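Local coordinates for protein glucosamine--fructose-6-phosphate aminotransferase [isomerizing] (Francisella tularensis subsp. tularensis, PDB 3TBF) that catalyses the glutamine-dependent conversion of fructose 6-phosphate to glucosamine 6-phosphate, and is represented here by its C-terminal part, built from two SIS domains, at residues T230-R235 with P278-V283; K305-V310 with N322-E327; R95-V100 with Q127-S132; S90-R95 with L118-K123. All coordinates share one frame; numbering follows the deposited sequence.

The four contacts sample both SIS domains of the chain. Contacts 4 and 3 come first and interleave along the sequence; they share Arg95, touch through Asn97 and Lys123, and have centres about 11 Å apart at the flank of the parallel sheet to which strand 129-136 belongs. Contacts 1 and 2 follow in series in the second SIS domain. They pair neighbouring strands of one sheet, 229-234 with 278-283 and 305-311 with 324-328, and their centres are about 10 Å apart. Between the two domains the centres of contacts 2 and 3 stand about 44 Å apart. Contacts 1, 3 and 4 each meet the second subunit, tying local packing to the dimer.

Contact 1: T230-R235 with P278-V283; sequences TIFLGR and PIVAVV
Phe232 and Val280 are bridge partners on adjacent parallel strands, and their side chains lie side by side on one face of the sheet. Val280 CB rests over the Phe232 ring as a CH-pi contact, 4.1 Å from the ring centroid and displaced toward the rim. With Val280 CG1 anti to the backbone N (chi1 -180°), CG1 meets the ring at CE2, while CG2 reaches Thr230 CG2. On the other face, Leu233 CD1 packs on Ile279 CG2 at 3.7 Å, and Leu233 CB meets Ala281 CB at 3.9 Å.

The backbone fixes this pairing. Ile231 bonds through N to Pro278 O (3.0 Å) and through O to Val280 N (2.7 Å); Leu233 N donates to Val280 O at 2.9 Å. The next bond, Val282 N to Leu233 O, is weak at 3.4 Å, and beyond it a single water bridges Arg235 N and Val282 O. Farther out, helix 238-253 covers Phe232, helix 335-355 covers Val280, and helix 289-301 touches Ile279. Within this buried apolar setting Val280 N and O are thus both taken up by strand 229-234, while Phe232 turns its backbone polar groups to strand 256-261.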
# COMPACT_ATOMS: atom_id res chain seq x y z
N THR A 230 1.48 -18.11 0.69
CA THR A 230 2.82 -17.75 1.04
C THR A 230 2.85 -16.30 1.50
O THR A 230 2.16 -15.42 0.96
CB THR A 230 3.77 -17.85 -0.17
OG1 THR A 230 3.81 -19.22 -0.66
CG2 THR A 230 5.17 -17.36 0.21
N ILE A 231 3.71 -16.05 2.47
CA ILE A 231 4.01 -14.73 2.89
C ILE A 231 5.41 -14.26 2.51
O ILE A 231 6.40 -14.98 2.72
CB ILE A 231 3.89 -14.67 4.37
CG1 ILE A 231 2.46 -15.08 4.74
CG2 ILE A 231 4.30 -13.27 4.88
CD1 ILE A 231 1.94 -14.39 5.92
N PHE A 232 5.49 -13.05 1.96
CA PHE A 232 6.73 -12.42 1.58
C PHE A 232 6.99 -11.28 2.57
O PHE A 232 6.05 -10.57 2.97
CB PHE A 232 6.69 -11.88 0.17
CG PHE A 232 6.86 -12.91 -0.88
CD1 PHE A 232 5.88 -13.84 -1.14
CD2 PHE A 232 7.98 -12.93 -1.67
CE1 PHE A 232 6.02 -14.80 -2.14
CE2 PHE A 232 8.15 -13.92 -2.67
CZ PHE A 232 7.18 -14.86 -2.89
N LEU A 233 8.25 -11.10 2.95
CA LEU A 233 8.65 -10.11 3.92
C LEU A 233 9.85 -9.28 3.47
O LEU A 233 10.81 -9.81 2.92
CB LEU A 233 9.05 -10.80 5.25
CG LEU A 233 7.95 -11.51 6.03
CD1 LEU A 233 8.56 -12.04 7.33
CD2 LEU A 233 6.73 -10.64 6.30
N GLY A 234 9.81 -7.99 3.75
CA GLY A 234 10.95 -7.11 3.51
C GLY A 234 10.70 -5.80 4.22
O GLY A 234 9.57 -5.48 4.56
N ARG A 235 11.76 -5.03 4.42
CA ARG A 235 11.71 -3.77 5.10
C ARG A 235 12.39 -2.74 4.25
O ARG A 235 13.41 -3.03 3.62
CB ARG A 235 12.53 -3.86 6.38
CG ARG A 235 11.71 -4.07 7.65
CD ARG A 235 12.58 -3.83 8.86
NE ARG A 235 11.88 -4.01 10.11
CZ ARG A 235 11.29 -3.04 10.80
NH1 ARG A 235 11.30 -1.77 10.38
NH2 ARG A 235 10.67 -3.36 11.92
N PRO A 278 4.71 -21.10 4.18
CA PRO A 278 5.99 -20.62 3.69
C PRO A 278 6.15 -19.13 3.87
O PRO A 278 5.24 -18.37 3.56
CB PRO A 278 5.95 -20.93 2.21
CG PRO A 278 4.86 -21.84 2.01
CD PRO A 278 3.86 -21.57 3.08
N ILE A 279 7.30 -18.72 4.41
CA ILE A 279 7.65 -17.34 4.59
C ILE A 279 8.91 -17.06 3.75
O ILE A 279 9.97 -17.61 3.99
CB ILE A 279 7.89 -16.99 6.07
CG1 ILE A 279 6.57 -16.91 6.83
CG2 ILE A 279 8.50 -15.61 6.23
CD1 ILE A 279 5.85 -18.21 6.96
N VAL A 280 8.78 -16.23 2.73
CA VAL A 280 9.93 -15.91 1.89
C VAL A 280 10.40 -14.50 2.24
O VAL A 280 9.61 -13.54 2.25
CB VAL A 280 9.59 -15.98 0.42
CG1 VAL A 280 10.81 -15.65 -0.35
CG2 VAL A 280 9.08 -17.37 0.03
N ALA A 281 11.65 -14.36 2.59
CA ALA A 281 12.13 -13.06 3.00
C ALA A 281 13.48 -12.76 2.39
O ALA A 281 14.28 -13.65 2.09
CB ALA A 281 12.18 -12.96 4.56
N VAL A 282 13.73 -11.48 2.27
CA VAL A 282 14.93 -10.93 1.71
C VAL A 282 15.61 -10.22 2.88
O VAL A 282 15.03 -9.36 3.52
CB VAL A 282 14.55 -9.92 0.61
CG1 VAL A 282 15.72 -9.01 0.27
CG2 VAL A 282 14.00 -10.67 -0.69
N VAL A 283 16.85 -10.64 3.18
CA VAL A 283 17.60 -10.13 4.32
C VAL A 283 18.91 -9.49 3.86
O VAL A 283 19.94 -10.15 3.72
CB VAL A 283 17.89 -11.29 5.29
CG1 VAL A 283 18.51 -10.77 6.55
CG2 VAL A 283 16.59 -12.06 5.60
O HOH W 1 14.32 -6.61 4.27

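Contact 2: K305-V310 with N322-E327; sequences KLILFV and NSIVLE
Phe309 and Leu326 lie side by side, pointing the same way, and form the dense part of this parallel pairing. Leu326 CB approaches Phe309 CD1 obliquely at 3.9 Å, and Leu326 CD2 reaches CE1 of the same ring at 3.9 Å. Leu326 is also covered by Ile217 and Ile220 of helix 214-221, while Phe309 packs on Val280 of the next strand. On the other face Val310 CG2 touches Val325 CG1 more lightly, at 4.2 Å.

Four backbone bonds run through this core. Ile324 gives N to Leu306 O and receives Leu308 N at O, the latter at 2.8 Å with an N-H...O angle of 168°. Leu326 repeats the pattern, its N going to Leu308 O at 3.0 Å, whereas the closing bond, Val310 N to Leu326 O, is longer and more bent (3.1 Å, 142°).

The character changes at the start of the two segments, where Asn322 is exposed and Lys305 partly so. The lysine chain crosses Asn322 at about a right angle, and its bends at chi2 and chi3 bring CE to 3.3 Å from Asn322 O. A further bend at chi4 lays NZ beside Ile324 CG1 and CD1, and the lysine also makes a cation-pi contact with Tyr223. Ser323 CB meets Leu306 CB at 3.7 Å, while its hydroxyl OG turns to Phe320 O. Such a pairing, with strand 324-328 outermost in this chain's sheet and bonded to its predecessor, belongs to the five-stranded parallel, flavodoxin-like alpha/beta sheet of a SIS domain, strand order 2-1-3-4-5.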
# COMPACT_ATOMS: atom_id res chain seq x y z
N LYS A 305 7.67 -21.64 7.95
CA LYS A 305 8.80 -22.21 7.24
C LYS A 305 9.57 -21.09 6.49
O LYS A 305 9.15 -20.61 5.43
CB LYS A 305 8.32 -23.32 6.31
CG LYS A 305 9.43 -24.04 5.55
CD LYS A 305 10.57 -24.48 6.47
CE LYS A 305 11.09 -25.88 6.14
NZ LYS A 305 11.80 -25.89 4.84
N LEU A 306 10.71 -20.71 7.07
CA LEU A 306 11.50 -19.58 6.62
C LEU A 306 12.38 -20.02 5.46
O LEU A 306 13.13 -21.01 5.58
CB LEU A 306 12.41 -19.03 7.75
CG LEU A 306 11.87 -17.99 8.75
CD1 LEU A 306 10.45 -18.36 9.19
CD2 LEU A 306 12.78 -17.82 10.00
N ILE A 307 12.22 -19.28 4.34
CA ILE A 307 13.02 -19.41 3.12
C ILE A 307 13.63 -18.06 2.87
O ILE A 307 12.92 -17.09 2.53
CB ILE A 307 12.12 -19.78 1.96
CG1 ILE A 307 11.50 -21.16 2.22
CG2 ILE A 307 12.89 -19.80 0.71
CD1 ILE A 307 10.36 -21.46 1.32
N LEU A 308 14.95 -17.98 3.09
CA LEU A 308 15.60 -16.69 3.18
C LEU A 308 16.65 -16.50 2.14
O LEU A 308 17.48 -17.35 1.96
CB LEU A 308 16.22 -16.50 4.54
CG LEU A 308 15.34 -16.78 5.77
CD1 LEU A 308 16.23 -16.67 6.97
CD2 LEU A 308 14.13 -15.84 5.88
N PHE A 309 16.59 -15.36 1.48
CA PHE A 309 17.59 -14.93 0.58
C PHE A 309 18.32 -13.79 1.22
O PHE A 309 17.79 -12.73 1.52
CB PHE A 309 16.95 -14.47 -0.71
CG PHE A 309 16.21 -15.55 -1.42
CD1 PHE A 309 16.88 -16.58 -2.03
CD2 PHE A 309 14.86 -15.53 -1.48
CE1 PHE A 309 16.19 -17.59 -2.69
CE2 PHE A 309 14.18 -16.54 -2.14
CZ PHE A 309 14.87 -17.58 -2.74
N VAL A 310 19.60 -13.99 1.40
CA VAL A 310 20.37 -13.29 2.39
C VAL A 310 21.64 -12.84 1.72
O VAL A 310 22.15 -13.53 0.89
CB VAL A 310 20.63 -14.33 3.52
CG1 VAL A 310 22.04 -14.21 4.12
CG2 VAL A 310 19.47 -14.36 4.51
N ASN A 322 15.88 -25.28 11.11
CA ASN A 322 14.97 -25.81 10.09
C ASN A 322 14.48 -24.82 8.97
O ASN A 322 13.54 -25.13 8.22
CB ASN A 322 13.76 -26.46 10.78
CG ASN A 322 12.94 -27.34 9.83
OD1 ASN A 322 11.79 -27.01 9.48
ND2 ASN A 322 13.52 -28.46 9.41
N SER A 323 15.13 -23.66 8.84
CA SER A 323 14.94 -22.78 7.68
C SER A 323 15.79 -23.20 6.49
O SER A 323 16.65 -24.05 6.60
CB SER A 323 15.29 -21.34 8.06
OG SER A 323 16.68 -21.22 8.33
N ILE A 324 15.52 -22.60 5.33
CA ILE A 324 16.35 -22.74 4.12
C ILE A 324 17.00 -21.41 3.82
O ILE A 324 16.33 -20.39 3.73
CB ILE A 324 15.52 -23.14 2.90
CG1 ILE A 324 14.75 -24.42 3.17
CG2 ILE A 324 16.42 -23.38 1.71
CD1 ILE A 324 13.86 -24.83 2.00
N VAL A 325 18.29 -21.39 3.64
CA VAL A 325 19.01 -20.13 3.48
C VAL A 325 19.93 -20.16 2.28
O VAL A 325 20.85 -20.96 2.25
CB VAL A 325 19.81 -19.80 4.73
CG1 VAL A 325 20.42 -18.43 4.61
CG2 VAL A 325 18.89 -19.90 5.97
N LEU A 326 19.65 -19.30 1.31
CA LEU A 326 20.46 -19.14 0.12
C LEU A 326 21.10 -17.78 0.25
O LEU A 326 20.44 -16.83 0.66
CB LEU A 326 19.60 -19.23 -1.15
CG LEU A 326 19.38 -20.67 -1.65
CD1 LEU A 326 18.87 -21.53 -0.51
CD2 LEU A 326 18.42 -20.83 -2.87
N GLU A 327 22.38 -17.69 -0.08
CA GLU A 327 23.14 -16.48 0.15
C GLU A 327 23.68 -15.95 -1.15
O GLU A 327 23.94 -16.70 -2.07
CB GLU A 327 24.27 -16.74 1.14
CG GLU A 327 25.43 -17.49 0.59
CD GLU A 327 26.57 -17.65 1.60
OE1 GLU A 327 27.04 -16.63 2.17
OE2 GLU A 327 26.99 -18.82 1.80

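Contact 3: R95-V100 with Q127-S132; sequences RDNVVV and QNYVGS
Val99 presses its two methyl groups against Tyr129, and the valine can be read outward from the backbone. CB meets Asn128 CB at 4.1 Å. From there the branches divide: CG1 stands anti to the backbone N (chi1 176°) and lies over the centre of the Tyr129 ring, 3.7 Å from the centroid and 10° off the ring normal. This is a CH-pi contact over the face, in which the same methyl also brushes Asn128 CB and O. CG2 covers the hydroxyl half of the ring, 3.8 Å from both Tyr129 CE2 and CZ, and turns toward Gln127 CB at 4.0 Å. The valine therefore covers one face of the tyrosine, from ring centre to OH, while residues 127 and 128 close around it.

Two residues earlier, the Asn97 side chain crosses that of Tyr129 at about a right angle. Its ND2 comes only to 3.9 Å from Tyr129 OH, with amide and ring planes 36° apart, whereas its OD1 has a firm partner in Lys123 NZ, a hydrogen bond. The polar end of Asn128 turns instead to Asp101, whose OD1 accepts a hydrogen bond from Asn128 ND2. Val98 N donates a hydrogen bond to Glu77 of the second subunit.

Burial is modest, as befits a surface contact, with the Val99-Tyr129 pair as its apolar centre. The loop 95-100, between helix 89-92 and strand 103-109, is packed against residues 127-129, which lead into strand 129-136. Tyr129 also meets Phe105 of strand 103-109 edge-to-face and touches Cys58 of strand 56-61 and Ser124 of helix 115-124.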
# COMPACT_ATOMS: atom_id res chain seq x y z
N ARG A 95 -9.55 10.24 -8.70
CA ARG A 95 -9.57 10.87 -7.40
C ARG A 95 -9.38 12.36 -7.55
O ARG A 95 -8.71 12.83 -8.45
CB ARG A 95 -8.45 10.29 -6.55
CG ARG A 95 -8.30 10.87 -5.19
CD ARG A 95 -7.34 10.05 -4.38
NE ARG A 95 -5.93 10.35 -4.58
CZ ARG A 95 -5.35 11.50 -4.22
NH1 ARG A 95 -6.06 12.48 -3.65
NH2 ARG A 95 -4.06 11.70 -4.44
N ASP A 96 -9.97 13.09 -6.62
CA ASP A 96 -9.94 14.52 -6.65
C ASP A 96 -8.68 14.99 -5.88
O ASP A 96 -8.77 15.33 -4.68
CB ASP A 96 -11.24 15.00 -6.01
CG ASP A 96 -11.63 16.38 -6.46
OD1 ASP A 96 -10.67 17.16 -6.68
OD2 ASP A 96 -12.87 16.67 -6.57
N ASN A 97 -7.53 14.99 -6.55
CA ASN A 97 -6.25 15.25 -5.89
C ASN A 97 -5.71 16.66 -6.06
O ASN A 97 -6.17 17.42 -6.92
CB ASN A 97 -5.19 14.28 -6.38
CG ASN A 97 -4.84 14.50 -7.83
OD1 ASN A 97 -5.71 14.63 -8.69
ND2 ASN A 97 -3.55 14.55 -8.12
N VAL A 98 -4.75 16.98 -5.21
CA VAL A 98 -4.08 18.26 -5.16
C VAL A 98 -2.65 18.05 -5.62
O VAL A 98 -1.96 17.10 -5.23
CB VAL A 98 -4.03 18.82 -3.73
CG1 VAL A 98 -3.21 20.13 -3.70
CG2 VAL A 98 -5.39 19.07 -3.17
N VAL A 99 -2.16 18.98 -6.41
CA VAL A 99 -0.87 18.87 -7.02
C VAL A 99 0.05 19.93 -6.45
O VAL A 99 -0.16 21.10 -6.68
CB VAL A 99 -1.00 19.09 -8.51
CG1 VAL A 99 0.42 19.08 -9.17
CG2 VAL A 99 -1.90 18.04 -9.09
N VAL A 100 1.04 19.50 -5.68
CA VAL A 100 2.07 20.42 -5.16
C VAL A 100 2.68 21.32 -6.28
O VAL A 100 2.89 20.87 -7.42
CB VAL A 100 3.21 19.58 -4.50
CG1 VAL A 100 4.35 20.45 -4.09
CG2 VAL A 100 2.65 18.71 -3.29
N GLN A 127 -3.54 20.01 -14.95
CA GLN A 127 -3.28 20.30 -13.55
C GLN A 127 -1.98 21.06 -13.42
O GLN A 127 -1.29 21.32 -14.39
CB GLN A 127 -3.29 19.00 -12.72
CG GLN A 127 -4.68 18.35 -12.63
CD GLN A 127 -4.74 17.05 -11.81
OE1 GLN A 127 -5.55 16.93 -10.87
NE2 GLN A 127 -3.92 16.08 -12.18
N ASN A 128 -1.65 21.40 -12.20
CA ASN A 128 -0.50 22.22 -11.91
C ASN A 128 0.88 21.54 -12.02
O ASN A 128 1.78 21.89 -11.28
CB ASN A 128 -0.69 22.72 -10.48
CG ASN A 128 0.14 23.94 -10.17
OD1 ASN A 128 0.53 24.70 -11.09
ND2 ASN A 128 0.42 24.15 -8.87
N TYR A 129 1.08 20.58 -12.90
CA TYR A 129 2.42 19.96 -12.94
C TYR A 129 3.34 20.80 -13.81
O TYR A 129 2.87 21.45 -14.75
CB TYR A 129 2.38 18.55 -13.51
CG TYR A 129 1.65 17.55 -12.66
CD1 TYR A 129 2.29 16.92 -11.62
CD2 TYR A 129 0.33 17.23 -12.90
CE1 TYR A 129 1.65 15.98 -10.83
CE2 TYR A 129 -0.33 16.30 -12.12
CZ TYR A 129 0.35 15.67 -11.09
OH TYR A 129 -0.30 14.74 -10.30
N VAL A 130 4.64 20.76 -13.53
CA VAL A 130 5.61 21.48 -14.35
C VAL A 130 5.87 20.74 -15.67
O VAL A 130 6.30 21.33 -16.66
CB VAL A 130 6.96 21.69 -13.60
CG1 VAL A 130 6.74 22.52 -12.35
CG2 VAL A 130 7.62 20.38 -13.23
N GLY A 131 5.60 19.45 -15.67
CA GLY A 131 5.80 18.62 -16.86
C GLY A 131 5.67 17.13 -16.59
O GLY A 131 5.30 16.73 -15.49
N SER A 132 5.98 16.33 -17.60
CA SER A 132 5.85 14.87 -17.49
C SER A 132 7.07 14.13 -18.05
O SER A 132 7.76 14.60 -18.96
CB SER A 132 4.60 14.39 -18.22
OG SER A 132 4.58 14.89 -19.55

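Contact 4: S90-R95 with L118-K123; sequences SEIRYR and LESLRK
Lys123 NZ reaches from helix 115-124 to the backbone carbonyls of Ile92 and Arg93, in and just after the short helix that begins at residue 89. The arrangement belongs to the alpha/beta architecture of the first SIS domain, in which these helices flank a parallel sheet. NZ donates to Ile92 O at 3.0 Å, more weakly to Arg93 O at 3.5 Å, and to Asn97 OD1, with Arg95 O 2.7 Å away. So many oxygens near one ammonium group would be expected to favour its charged form. The aliphatic part of the chain follows the same route, with CD beside Arg93 O.

Closer to the sheet, Ile92 CG2 touches Ser120 OG at 3.5 Å, a hydroxyl whose hydrogen bond goes to Asp116 O. Val60 of strand 56-61 lies against both residues. Arg93 runs extended from CG to NE, side by side with Glu119 and pointing the same way. Its NH1 forms a salt bridge with Asp116, whereas the carboxylate of Glu119 is weakly bonded, as part of a salt bridge, to Arg122 NH1. Arg95 turns to the second subunit, pairing with its Glu77. The Arg93 guanidinium is sandwiched: Glu119 CB sits 3.4 Å above one face, offset toward the rim, and Tyr94 OH lies 3.0 Å above the centre of the opposite face.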
# COMPACT_ATOMS: atom_id res chain seq x y z
N SER A 90 -5.09 3.49 -11.28
CA SER A 90 -6.53 3.37 -11.32
C SER A 90 -7.20 4.10 -10.20
O SER A 90 -8.42 4.32 -10.27
CB SER A 90 -6.94 1.93 -11.26
OG SER A 90 -6.68 1.38 -9.98
N GLU A 91 -6.44 4.53 -9.19
CA GLU A 91 -7.01 5.36 -8.12
C GLU A 91 -6.80 6.84 -8.36
O GLU A 91 -7.78 7.61 -8.21
CB GLU A 91 -6.43 4.98 -6.78
CG GLU A 91 -6.95 3.63 -6.34
CD GLU A 91 -8.41 3.71 -5.84
OE1 GLU A 91 -8.69 4.70 -5.14
OE2 GLU A 91 -9.27 2.83 -6.12
N ILE A 92 -5.59 7.27 -8.75
CA ILE A 92 -5.36 8.70 -8.91
C ILE A 92 -6.17 9.24 -10.07
O ILE A 92 -6.58 10.41 -10.08
CB ILE A 92 -3.88 9.09 -9.07
CG1 ILE A 92 -3.68 10.60 -8.88
CG2 ILE A 92 -3.28 8.65 -10.39
CD1 ILE A 92 -2.17 10.95 -9.08
N ARG A 93 -6.44 8.38 -11.03
CA ARG A 93 -7.18 8.79 -12.25
C ARG A 93 -8.55 9.41 -11.94
O ARG A 93 -8.95 10.40 -12.53
CB ARG A 93 -7.39 7.58 -13.13
CG ARG A 93 -8.10 7.87 -14.35
CD ARG A 93 -8.34 6.63 -15.16
NE ARG A 93 -9.10 6.96 -16.37
CZ ARG A 93 -9.48 6.05 -17.24
NH1 ARG A 93 -9.13 4.80 -17.05
NH2 ARG A 93 -10.20 6.38 -18.30
N TYR A 94 -9.25 8.78 -11.01
CA TYR A 94 -10.60 9.18 -10.64
C TYR A 94 -10.67 9.94 -9.34
O TYR A 94 -11.73 10.30 -8.94
CB TYR A 94 -11.46 7.95 -10.53
CG TYR A 94 -11.57 7.18 -11.83
CD1 TYR A 94 -11.03 5.90 -11.94
CD2 TYR A 94 -12.20 7.73 -12.94
CE1 TYR A 94 -11.07 5.20 -13.12
CE2 TYR A 94 -12.27 7.02 -14.15
CZ TYR A 94 -11.70 5.76 -14.22
OH TYR A 94 -11.77 5.05 -15.40
N ARG A 95 -9.55 10.24 -8.70
CA ARG A 95 -9.57 10.87 -7.40
C ARG A 95 -9.38 12.36 -7.55
O ARG A 95 -8.71 12.83 -8.45
CB ARG A 95 -8.45 10.29 -6.55
CG ARG A 95 -8.30 10.87 -5.19
CD ARG A 95 -7.34 10.05 -4.38
NE ARG A 95 -5.93 10.35 -4.58
CZ ARG A 95 -5.35 11.50 -4.22
NH1 ARG A 95 -6.06 12.48 -3.65
NH2 ARG A 95 -4.06 11.70 -4.44
N LEU A 118 -1.90 5.99 -18.79
CA LEU A 118 -2.05 6.93 -19.89
C LEU A 118 -3.12 7.95 -19.61
O LEU A 118 -2.92 9.13 -19.87
CB LEU A 118 -2.40 6.18 -21.16
CG LEU A 118 -2.62 7.02 -22.39
CD1 LEU A 118 -1.38 7.80 -22.75
CD2 LEU A 118 -3.04 6.11 -23.54
N GLU A 119 -4.26 7.54 -19.07
CA GLU A 119 -5.28 8.53 -18.78
C GLU A 119 -4.91 9.44 -17.58
O GLU A 119 -5.39 10.56 -17.51
CB GLU A 119 -6.61 7.85 -18.56
CG GLU A 119 -7.13 7.14 -19.80
CD GLU A 119 -7.53 8.13 -20.89
OE1 GLU A 119 -7.79 9.33 -20.56
OE2 GLU A 119 -7.56 7.69 -22.08
N SER A 120 -4.09 8.97 -16.63
CA SER A 120 -3.55 9.84 -15.59
C SER A 120 -2.63 10.87 -16.20
O SER A 120 -2.63 12.02 -15.80
CB SER A 120 -2.80 9.05 -14.52
OG SER A 120 -3.69 8.23 -13.80
N LEU A 121 -1.86 10.48 -17.21
CA LEU A 121 -1.04 11.49 -17.83
C LEU A 121 -1.96 12.57 -18.47
O LEU A 121 -1.76 13.76 -18.29
CB LEU A 121 -0.03 10.88 -18.78
CG LEU A 121 0.78 11.84 -19.67
CD1 LEU A 121 1.65 12.75 -18.85
CD2 LEU A 121 1.62 11.10 -20.73
N ARG A 122 -2.99 12.15 -19.18
CA ARG A 122 -3.84 13.11 -19.87
C ARG A 122 -4.51 14.06 -18.91
O ARG A 122 -4.62 15.26 -19.19
CB ARG A 122 -4.87 12.40 -20.75
CG ARG A 122 -4.19 11.82 -21.97
CD ARG A 122 -4.97 10.71 -22.60
NE ARG A 122 -4.27 10.25 -23.81
CZ ARG A 122 -4.72 9.29 -24.62
NH1 ARG A 122 -5.87 8.68 -24.35
NH2 ARG A 122 -4.02 8.94 -25.69
N LYS A 123 -4.93 13.54 -17.77
CA LYS A 123 -5.52 14.37 -16.75
C LYS A 123 -4.51 15.37 -16.19
O LYS A 123 -4.82 16.54 -15.99
CB LYS A 123 -6.14 13.48 -15.67
CG LYS A 123 -6.24 14.08 -14.29
CD LYS A 123 -7.05 13.22 -13.30
CE LYS A 123 -6.48 13.40 -11.85
NZ LYS A 123 -7.52 13.11 -10.85